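Local coordinates for iron-sulfur cluster assembly protein CyaY (Psychromonas ingrahamii, PDB 4HS5), which probably takes part in iron-sulfur cluster assembly, perhaps as an iron-binding regulator of the process, at residues 4-9 / 51-56; 16-21 / 35-40; 39-44 / 94-99. All blocks are in the same frame, centred on the assembly; numbering follows the deposited sequence.

Contact 1: 4-9 / 51-56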
loop_
_atom_site.group_PDB
_atom_site.type_symbol
_atom_site.label_atom_id
_atom_site.label_comp_id
_atom_site.label_asym_id
_atom_site.label_seq_id
_atom_site.Cartn_x
_atom_site.Cartn_y
_atom_site.Cartn_z
ATOM N N SER A 4 -5.682 14.864 -11.149
ATOM C CA SER A 4 -6.158 13.831 -12.061
ATOM C C SER A 4 -5.107 12.741 -12.260
ATOM O O SER A 4 -5.420 11.545 -12.216
ATOM C CB SER A 4 -6.522 14.448 -13.409
ATOM O OG SER A 4 -6.805 13.441 -14.359
ATOM N N GLU A 5 -3.865 13.167 -12.468
ATOM C CA GLU A 5 -2.730 12.257 -12.619
ATOM C C GLU A 5 -2.441 11.484 -11.330
ATOM O O GLU A 5 -2.129 10.296 -11.364
ATOM C CB GLU A 5 -1.496 13.039 -13.061
ATOM C CG GLU A 5 -1.653 13.619 -14.469
ATOM C CD GLU A 5 -0.696 14.759 -14.764
ATOM O OE1 GLU A 5 0.049 15.172 -13.857
ATOM O OE2 GLU A 5 -0.697 15.246 -15.912
ATOM N N PHE A 6 -2.533 12.161 -10.197
ATOM C CA PHE A 6 -2.307 11.493 -8.931
ATOM C C PHE A 6 -3.343 10.390 -8.774
ATOM O O PHE A 6 -3.027 9.289 -8.313
ATOM C CB PHE A 6 -2.383 12.480 -7.779
ATOM C CG PHE A 6 -2.475 11.818 -6.432
ATOM C CD1 PHE A 6 -1.379 11.167 -5.884
ATOM C CD2 PHE A 6 -3.658 11.852 -5.709
ATOM C CE1 PHE A 6 -1.461 10.554 -4.641
ATOM C CE2 PHE A 6 -3.743 11.245 -4.469
ATOM C CZ PHE A 6 -2.642 10.591 -3.935
ATOM N N ILE A 7 -4.574 10.673 -9.179
ATOM C CA ILE A 7 -5.653 9.700 -9.074
ATOM C C ILE A 7 -5.384 8.484 -9.954
ATOM O O ILE A 7 -5.593 7.342 -9.520
ATOM C CB ILE A 7 -7.019 10.330 -9.430
ATOM C CG1 ILE A 7 -7.414 11.368 -8.376
ATOM C CG2 ILE A 7 -8.083 9.262 -9.589
ATOM C CD1 ILE A 7 -7.080 10.971 -6.953
ATOM N N GLN A 8 -4.902 8.718 -11.171
ATOM C CA GLN A 8 -4.539 7.626 -12.069
ATOM C C GLN A 8 -3.466 6.728 -11.456
ATOM O O GLN A 8 -3.613 5.506 -11.458
ATOM C CB GLN A 8 -4.066 8.151 -13.428
ATOM C CG GLN A 8 -5.171 8.725 -14.298
ATOM C CD GLN A 8 -4.634 9.317 -15.576
ATOM O OE1 GLN A 8 -3.538 9.883 -15.598
ATOM N NE2 GLN A 8 -5.401 9.195 -16.656
ATOM N N LEU A 9 -2.402 7.335 -10.935
ATOM C CA LEU A 9 -1.312 6.577 -10.333
ATOM C C LEU A 9 -1.743 5.860 -9.057
ATOM O O LEU A 9 -1.366 4.708 -8.836
ATOM C CB LEU A 9 -0.130 7.503 -10.051
ATOM C CG LEU A 9 0.547 7.974 -11.331
ATOM C CD1 LEU A 9 1.466 9.134 -11.021
ATOM C CD2 LEU A 9 1.335 6.831 -11.958
ATOM N N ARG A 51 -5.152 7.681 0.541
ATOM C CA ARG A 51 -4.666 8.618 -0.466
ATOM C C ARG A 51 -4.886 10.006 0.064
ATOM O O ARG A 51 -5.925 10.301 0.665
ATOM C CB ARG A 51 -5.410 8.445 -1.787
ATOM C CG ARG A 51 -5.064 7.187 -2.531
ATOM C CD ARG A 51 -6.316 6.532 -3.094
ATOM N NE ARG A 51 -6.811 7.156 -4.310
ATOM C CZ ARG A 51 -7.020 6.499 -5.444
ATOM N NH1 ARG A 51 -6.764 5.197 -5.513
ATOM N NH2 ARG A 51 -7.475 7.142 -6.512
ATOM N N GLN A 52 -3.899 10.867 -0.119
ATOM C CA GLN A 52 -4.078 12.248 0.264
ATOM C C GLN A 52 -3.888 13.118 -0.961
ATOM O O GLN A 52 -2.771 13.537 -1.272
ATOM C CB GLN A 52 -3.130 12.625 1.396
ATOM C CG GLN A 52 -3.296 11.765 2.659
ATOM C CD GLN A 52 -4.688 11.837 3.296
ATOM O OE1 GLN A 52 -5.609 12.474 2.781
ATOM N NE2 GLN A 52 -4.832 11.181 4.439
ATOM N N GLN A 53 -4.997 13.353 -1.661
ATOM C CA GLN A 53 -4.995 14.044 -2.947
ATOM C C GLN A 53 -4.325 15.419 -2.955
ATOM O O GLN A 53 -3.525 15.695 -3.840
ATOM C CB GLN A 53 -6.410 14.141 -3.529
ATOM C CG GLN A 53 -6.441 14.648 -4.966
ATOM C CD GLN A 53 -7.579 15.617 -5.220
ATOM O OE1 GLN A 53 -8.389 15.422 -6.126
ATOM N NE2 GLN A 53 -7.633 16.681 -4.429
ATOM N N PRO A 54 -4.638 16.287 -1.977
ATOM C CA PRO A 54 -3.976 17.596 -2.052
ATOM C C PRO A 54 -2.454 17.536 -1.866
ATOM O O PRO A 54 -1.758 18.474 -2.253
ATOM C CB PRO A 54 -4.632 18.392 -0.916
ATOM C CG PRO A 54 -5.240 17.376 -0.010
ATOM C CD PRO A 54 -5.631 16.227 -0.888
ATOM N N LEU A 55 -1.952 16.441 -1.306
ATOM C CA LEU A 55 -0.527 16.287 -1.035
ATOM C C LEU A 55 0.138 15.414 -2.109
ATOM O O LEU A 55 1.366 15.287 -2.166
ATOM C CB LEU A 55 -0.355 15.628 0.333
ATOM C CG LEU A 55 -1.023 16.396 1.474
ATOM C CD1 LEU A 55 -1.472 15.466 2.582
ATOM C CD2 LEU A 55 -0.049 17.410 2.005
ATOM N N HIS A 56 -0.698 14.817 -2.948
ATOM C CA HIS A 56 -0.275 13.793 -3.894
ATOM C C HIS A 56 0.557 12.688 -3.250
ATOM O O HIS A 56 1.512 12.199 -3.843
ATOM C CB HIS A 56 0.465 14.424 -5.072
ATOM C CG HIS A 56 -0.362 15.414 -5.827
ATOM N ND1 HIS A 56 0.194 16.446 -6.548
ATOM C CD2 HIS A 56 -1.699 15.517 -5.988
ATOM C CE1 HIS A 56 -0.771 17.151 -7.114
ATOM N NE2 HIS A 56 -1.929 16.610 -6.789
#
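The first turns of helix 3-24 run past the chain where strand 46-52 ends and turns toward strand 57-61, and the backbones come closest at Phe6 and His56, their CA atoms 5.9 Å apart. A bond from Leu55 N to Gln52 O marks the turn, and His56 lies in the left-handed helical region (phi 50°, psi 40°).

Phe6 carries most of the contact, its CG anti to the backbone N (chi1 167°), sending the ring into the crook of the turn. There His56 CA sits over one ring face, 3.7 Å from the centroid, as a CH-pi contact, while Gln53 CA comes within 3.4 Å of Phe6 CE2. The imidazole lies obliquely, its CD2 3.6 Å from Phe6 CB, and its NE2 is hydrogen-bonded to Asp3. Arg51 brings CB to 4.1 Å from Phe6 CZ, then bends at chi2 and chi3 so that NH2 lies 3.8 Å from Ile7 CG2.

Its guanidinium salt-bridges Asp11 and makes a cation-pi contact with Tyr14, both further along the helix. Phe6 also touches Met1, ahead of the helix, and Trp76 of strand 75-78, so the N-terminal helix of the frataxin fold is pinned at its start to the 46-52/57-61 turn and to another strand.

Contact 2: 16-21 / 35-40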
loop_
_atom_site.group_PDB
_atom_site.type_symbol
_atom_site.label_atom_id
_atom_site.label_comp_id
_atom_site.label_asym_id
_atom_site.label_seq_id
_atom_site.Cartn_x
_atom_site.Cartn_y
_atom_site.Cartn_z
ATOM N N LYS A 16 -2.989 -2.711 -8.280
ATOM C CA LYS A 16 -1.793 -3.569 -8.219
ATOM C C LYS A 16 -1.768 -4.323 -6.892
ATOM O O LYS A 16 -1.490 -5.520 -6.843
ATOM C CB LYS A 16 -0.524 -2.730 -8.377
ATOM C CG LYS A 16 0.784 -3.516 -8.420
ATOM C CD LYS A 16 1.934 -2.558 -8.735
ATOM C CE LYS A 16 3.235 -3.291 -9.034
ATOM N NZ LYS A 16 3.398 -3.640 -10.475
ATOM N N ILE A 17 -2.097 -3.634 -5.808
ATOM C CA ILE A 17 -2.101 -4.282 -4.505
ATOM C C ILE A 17 -3.142 -5.394 -4.498
ATOM O O ILE A 17 -2.851 -6.519 -4.072
ATOM C CB ILE A 17 -2.363 -3.275 -3.379
ATOM C CG1 ILE A 17 -1.166 -2.335 -3.223
ATOM C CG2 ILE A 17 -2.635 -4.002 -2.069
ATOM C CD1 ILE A 17 -1.486 -1.106 -2.376
ATOM N N GLU A 18 -4.337 -5.105 -5.004
ATOM C CA GLU A 18 -5.428 -6.077 -5.060
ATOM C C GLU A 18 -5.098 -7.271 -5.948
ATOM O O GLU A 18 -5.311 -8.423 -5.560
ATOM C CB GLU A 18 -6.713 -5.395 -5.522
ATOM C CG GLU A 18 -7.191 -4.394 -4.507
ATOM C CD GLU A 18 -8.214 -3.440 -5.056
ATOM O OE1 GLU A 18 -8.556 -3.547 -6.253
ATOM O OE2 GLU A 18 -8.666 -2.574 -4.280
ATOM N N GLU A 19 -4.590 -6.990 -7.138
ATOM C CA GLU A 19 -4.217 -8.046 -8.060
ATOM C C GLU A 19 -3.099 -8.929 -7.506
ATOM O O GLU A 19 -3.165 -10.151 -7.653
ATOM C CB GLU A 19 -3.824 -7.446 -9.408
ATOM C CG GLU A 19 -3.597 -8.472 -10.495
ATOM C CD GLU A 19 -2.235 -9.101 -10.382
ATOM O OE1 GLU A 19 -1.340 -8.435 -9.832
ATOM O OE2 GLU A 19 -2.065 -10.260 -10.807
ATOM N N LYS A 20 -2.080 -8.323 -6.891
ATOM C CA LYS A 20 -0.943 -9.088 -6.362
ATOM C C LYS A 20 -1.350 -9.985 -5.206
ATOM O O LYS A 20 -0.792 -11.072 -5.049
ATOM C CB LYS A 20 0.207 -8.179 -5.945
ATOM C CG LYS A 20 0.964 -7.555 -7.106
ATOM C CD LYS A 20 1.770 -8.600 -7.878
ATOM C CE LYS A 20 2.297 -8.005 -9.171
ATOM N NZ LYS A 20 3.348 -8.849 -9.812
ATOM N N ILE A 21 -2.301 -9.527 -4.393
ATOM C CA ILE A 21 -2.906 -10.353 -3.352
ATOM C C ILE A 21 -3.619 -11.567 -3.963
ATOM O O ILE A 21 -3.403 -12.699 -3.525
ATOM C CB ILE A 21 -3.880 -9.533 -2.469
ATOM C CG1 ILE A 21 -3.101 -8.618 -1.520
ATOM C CG2 ILE A 21 -4.771 -10.434 -1.651
ATOM C CD1 ILE A 21 -3.953 -7.583 -0.850
ATOM N N SER A 35 -11.308 6.659 -0.014
ATOM C CA SER A 35 -9.892 6.697 -0.343
ATOM C C SER A 35 -9.092 5.666 0.446
ATOM O O SER A 35 -7.893 5.503 0.209
ATOM C CB SER A 35 -9.332 8.086 -0.053
ATOM O OG SER A 35 -9.950 9.058 -0.870
ATOM N N LEU A 36 -9.752 5.008 1.400
ATOM C CA LEU A 36 -9.102 4.037 2.279
ATOM C C LEU A 36 -9.071 2.646 1.656
ATOM O O LEU A 36 -10.078 2.165 1.136
ATOM C CB LEU A 36 -9.837 3.954 3.619
ATOM C CG LEU A 36 -9.780 5.140 4.581
ATOM C CD1 LEU A 36 -10.656 4.886 5.810
ATOM C CD2 LEU A 36 -8.355 5.434 4.999
ATOM N N LEU A 37 -7.912 2.001 1.703
ATOM C CA LEU A 37 -7.813 0.595 1.356
ATOM C C LEU A 37 -7.308 -0.131 2.588
ATOM O O LEU A 37 -6.182 0.097 3.027
ATOM C CB LEU A 37 -6.866 0.395 0.166
ATOM C CG LEU A 37 -6.531 -1.043 -0.252
ATOM C CD1 LEU A 37 -7.792 -1.770 -0.713
ATOM C CD2 LEU A 37 -5.470 -1.079 -1.336
ATOM N N THR A 38 -8.150 -0.987 3.161
ATOM C CA THR A 38 -7.797 -1.708 4.370
ATOM C C THR A 38 -7.479 -3.153 4.055
ATOM O O THR A 38 -8.240 -3.832 3.370
ATOM C CB THR A 38 -8.935 -1.638 5.389
ATOM O OG1 THR A 38 -9.152 -0.267 5.746
ATOM C CG2 THR A 38 -8.588 -2.430 6.643
ATOM N N LEU A 39 -6.331 -3.613 4.545
ATOM C CA LEU A 39 -5.955 -5.009 4.393
ATOM C C LEU A 39 -6.107 -5.674 5.750
ATOM O O LEU A 39 -5.616 -5.151 6.750
ATOM C CB LEU A 39 -4.505 -5.109 3.932
ATOM C CG LEU A 39 -4.121 -4.306 2.688
ATOM C CD1 LEU A 39 -2.696 -4.593 2.284
ATOM C CD2 LEU A 39 -5.076 -4.626 1.553
ATOM N N GLU A 40 -6.789 -6.811 5.800
ATOM C CA GLU A 40 -6.887 -7.549 7.056
ATOM C C GLU A 40 -6.349 -8.965 6.924
ATOM O O GLU A 40 -6.576 -9.650 5.926
ATOM C CB GLU A 40 -8.317 -7.568 7.602
ATOM C CG GLU A 40 -8.437 -8.344 8.920
ATOM C CD GLU A 40 -9.714 -8.044 9.682
ATOM O OE1 GLU A 40 -10.488 -7.167 9.240
ATOM O OE2 GLU A 40 -9.930 -8.681 10.738
#
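Helix 16-21 and strand 36-40 run nearly side by side in the same direction, their short axes 11.1 Å apart at closest approach and inclined by 22°. This spacing is bridged entirely by side chains.

Leu37 and Leu39, alternate residues of the strand, both direct their side chains at the helix, but by different torsions. Leu37 has CG anti to the backbone N (chi1 174°), and Leu37 CD2 lies 4.1 Å from Ile17 CD1 and also touches Ile17 CG2. Leu39 has CG anti to its carbonyl carbon (chi1 -53°) and reaches one helical turn further on, where its CD2 is 4.0 Å from Ile21 CD1. Glu18, extended beyond CG, brings its carboxylate obliquely across the end of Leu37, with OE2 in van der Waals contact with the methyl Leu37 CD1 at 3.8 Å, at the flank of the leucine-isoleucine row.

Tyr30 of strand 28-33 touches Glu18, Ile21 and Leu39, while Ile17 also meets Ile49, Phe85 and Leu89, joining the row to the next strand and to helix 85-97. Such interlocking of aliphatic side chains forms part of the hydrophobic core of the frataxin fold, an alpha-beta sandwich in which two helices pack on one face of an antiparallel sheet.

Contact 3: 39-44 / 94-99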
loop_
_atom_site.group_PDB
_atom_site.type_symbol
_atom_site.label_atom_id
_atom_site.label_comp_id
_atom_site.label_asym_id
_atom_site.label_seq_id
_atom_site.Cartn_x
_atom_site.Cartn_y
_atom_site.Cartn_z
ATOM N N LEU A 39 -6.331 -3.613 4.545
ATOM C CA LEU A 39 -5.955 -5.009 4.393
ATOM C C LEU A 39 -6.107 -5.674 5.750
ATOM O O LEU A 39 -5.616 -5.151 6.750
ATOM C CB LEU A 39 -4.505 -5.109 3.932
ATOM C CG LEU A 39 -4.121 -4.306 2.688
ATOM C CD1 LEU A 39 -2.696 -4.593 2.284
ATOM C CD2 LEU A 39 -5.076 -4.626 1.553
ATOM N N GLU A 40 -6.789 -6.811 5.800
ATOM C CA GLU A 40 -6.887 -7.549 7.056
ATOM C C GLU A 40 -6.349 -8.965 6.924
ATOM O O GLU A 40 -6.576 -9.650 5.926
ATOM C CB GLU A 40 -8.317 -7.568 7.602
ATOM C CG GLU A 40 -8.437 -8.344 8.920
ATOM C CD GLU A 40 -9.714 -8.044 9.682
ATOM O OE1 GLU A 40 -10.488 -7.167 9.240
ATOM O OE2 GLU A 40 -9.930 -8.681 10.738
ATOM N N PHE A 41 -5.637 -9.389 7.956
ATOM C CA PHE A 41 -5.063 -10.716 8.000
ATOM C C PHE A 41 -5.911 -11.601 8.924
ATOM O O PHE A 41 -6.766 -11.106 9.661
ATOM C CB PHE A 41 -3.610 -10.605 8.456
ATOM C CG PHE A 41 -2.823 -9.567 7.687
ATOM C CD1 PHE A 41 -2.512 -9.769 6.352
ATOM C CD2 PHE A 41 -2.418 -8.386 8.296
ATOM C CE1 PHE A 41 -1.802 -8.816 5.631
ATOM C CE2 PHE A 41 -1.701 -7.429 7.585
ATOM C CZ PHE A 41 -1.399 -7.640 6.251
ATOM N N GLU A 42 -5.718 -12.910 8.871
ATOM C CA GLU A 42 -6.599 -13.739 9.683
ATOM C C GLU A 42 -6.283 -13.669 11.177
ATOM O O GLU A 42 -7.111 -14.057 11.998
ATOM C CB GLU A 42 -6.713 -15.172 9.169
ATOM C CG GLU A 42 -5.436 -15.791 8.686
ATOM C CD GLU A 42 -5.677 -17.207 8.215
ATOM O OE1 GLU A 42 -6.853 -17.634 8.235
ATOM O OE2 GLU A 42 -4.701 -17.885 7.834
ATOM N N ASN A 43 -5.115 -13.134 11.533
ATOM C CA ASN A 43 -4.856 -12.824 12.939
ATOM C C ASN A 43 -5.561 -11.547 13.409
ATOM O O ASN A 43 -5.362 -11.102 14.540
ATOM C CB ASN A 43 -3.354 -12.811 13.270
ATOM C CG ASN A 43 -2.596 -11.656 12.621
ATOM O OD1 ASN A 43 -3.166 -10.807 11.932
ATOM N ND2 ASN A 43 -1.291 -11.615 12.865
ATOM N N HIS A 44 -6.366 -10.970 12.510
ATOM C CA HIS A 44 -7.227 -9.813 12.780
ATOM C C HIS A 44 -6.468 -8.484 12.889
ATOM O O HIS A 44 -7.063 -7.455 13.219
ATOM C CB HIS A 44 -8.125 -10.039 14.006
ATOM C CG HIS A 44 -9.171 -11.097 13.811
ATOM N ND1 HIS A 44 -9.941 -11.577 14.849
ATOM C CD2 HIS A 44 -9.576 -11.764 12.705
ATOM C CE1 HIS A 44 -10.771 -12.497 14.392
ATOM N NE2 HIS A 44 -10.571 -12.628 13.093
ATOM N N PHE A 94 4.512 -9.642 5.888
ATOM C CA PHE A 94 5.228 -10.771 6.468
ATOM C C PHE A 94 5.496 -10.561 7.957
ATOM O O PHE A 94 5.419 -11.502 8.750
ATOM C CB PHE A 94 6.548 -11.041 5.741
ATOM C CG PHE A 94 7.252 -12.266 6.244
ATOM C CD1 PHE A 94 6.832 -13.521 5.847
ATOM C CD2 PHE A 94 8.301 -12.160 7.142
ATOM C CE1 PHE A 94 7.463 -14.670 6.321
ATOM C CE2 PHE A 94 8.932 -13.296 7.632
ATOM C CZ PHE A 94 8.511 -14.552 7.220
ATOM N N LYS A 95 5.843 -9.337 8.334
ATOM C CA LYS A 95 6.245 -9.037 9.705
ATOM C C LYS A 95 5.062 -9.050 10.664
ATOM O O LYS A 95 5.230 -9.350 11.848
ATOM C CB LYS A 95 7.010 -7.711 9.746
ATOM C CG LYS A 95 6.907 -6.888 11.014
ATOM C CD LYS A 95 7.540 -5.512 10.772
ATOM C CE LYS A 95 6.899 -4.798 9.572
ATOM N NZ LYS A 95 5.776 -3.885 9.952
ATOM N N GLN A 96 3.863 -8.774 10.156
ATOM C CA GLN A 96 2.655 -8.801 10.984
ATOM C C GLN A 96 1.943 -10.139 10.960
ATOM O O GLN A 96 1.198 -10.460 11.890
ATOM C CB GLN A 96 1.655 -7.740 10.526
ATOM C CG GLN A 96 2.067 -6.333 10.847
ATOM C CD GLN A 96 0.944 -5.341 10.640
ATOM O OE1 GLN A 96 -0.227 -5.713 10.490
ATOM N NE2 GLN A 96 1.295 -4.062 10.649
ATOM N N SER A 97 2.157 -10.914 9.901
ATOM C CA SER A 97 1.314 -12.080 9.651
ATOM C C SER A 97 2.026 -13.310 9.066
ATOM O O SER A 97 1.412 -14.365 8.892
ATOM C CB SER A 97 0.175 -11.673 8.733
ATOM O OG SER A 97 0.680 -11.408 7.433
ATOM N N LYS A 98 3.308 -13.168 8.747
ATOM C CA LYS A 98 4.128 -14.281 8.235
ATOM C C LYS A 98 3.695 -14.919 6.906
ATOM O O LYS A 98 4.111 -16.031 6.586
ATOM C CB LYS A 98 4.346 -15.355 9.311
ATOM C CG LYS A 98 4.975 -14.820 10.586
ATOM C CD LYS A 98 6.259 -14.054 10.304
ATOM C CE LYS A 98 6.595 -13.119 11.461
ATOM N NZ LYS A 98 7.768 -12.262 11.155
ATOM N N GLU A 99 2.898 -14.219 6.104
ATOM C CA GLU A 99 2.640 -14.728 4.763
ATOM C C GLU A 99 3.369 -13.843 3.767
ATOM O O GLU A 99 3.788 -12.725 4.093
ATOM C CB GLU A 99 1.150 -14.781 4.447
ATOM C CG GLU A 99 0.655 -16.009 3.710
ATOM C CD GLU A 99 -0.868 -16.038 3.640
ATOM O OE1 GLU A 99 -1.496 -15.010 3.967
ATOM O OE2 GLU A 99 -1.431 -17.076 3.251
#
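Two interactions side by side join the turn after strand 36-41 to the end of helix 85-97: an aromatic ring with a serine over one face, and an asparagine amide bonded to a helix carbonyl. The ring of Phe41 has Ser97 over one face, with OG 3.7 Å from Phe41 CD1, displaced toward the rim, and Ser97 CB 4.2 Å from the ring centroid in a CH-pi contact. The side-chain amide of Gln96 comes to the edge of the same ring, with its plane turned 83° from that of the ring.

Beside this, Asn43 ND2 donates to Gln96 O at 2.9 Å. The bond is somewhat bent (141° at the hydrogen), yet it lies in the carbonyl plane and close to the plane of the amide.

The next shell sets these groups. A type I turn from Phe41 to His44, closed by His44 N to Phe41 O at 2.9 Å, presents both Phe41 and Asn43 to the helix. Asn43 OD1 is hydrogen-bonded to Thr45 OG1, so the amide is gripped at both ends. Ser97 OG occupies the crowded position between its backbone N and carbonyl carbon (chi1 70°), and a bond to Ile93 O, one turn back, holds it over the ring. Leu47 of strand 46-52 and Val28 of strand 28-33 also touch Phe41. An alanine here, lacking the ring that Ser97 and Gln96 pack on, would probably loosen the join between the strand end and the helix.

Lys98 has positive phi and is the first residue to leave helical angles; its N is bonded to Phe94 O. Carbonyls in a last turn tend to lack helical N-H partners, so the amide N-H of Asn43 probably supplies a donor to a carbonyl near the helix end that the helix itself may not satisfy.

In the fold
Contacts 1 and 2 both hold helix 3-24 to neighbouring strands of the same sheet, but at different depths: contact 2 is core and purely apolar apart from one glutamate flank, whereas contact 1 lies at the surface and mixes an aromatic side chain with polar groups paired to other residues. Their centres are about 17 Å apart, and they touch where Arg51 CD packs 3.8 Å from Ser35 O. Contact 3, partly buried, continues strand 36-41 from contact 2 through Leu39 and Glu40 to the other helix, and alone among the three has a hydrogen bond between its segments. Contacts 1 and 3 flank the chain's centre from opposite sides, their centres about 27 Å apart.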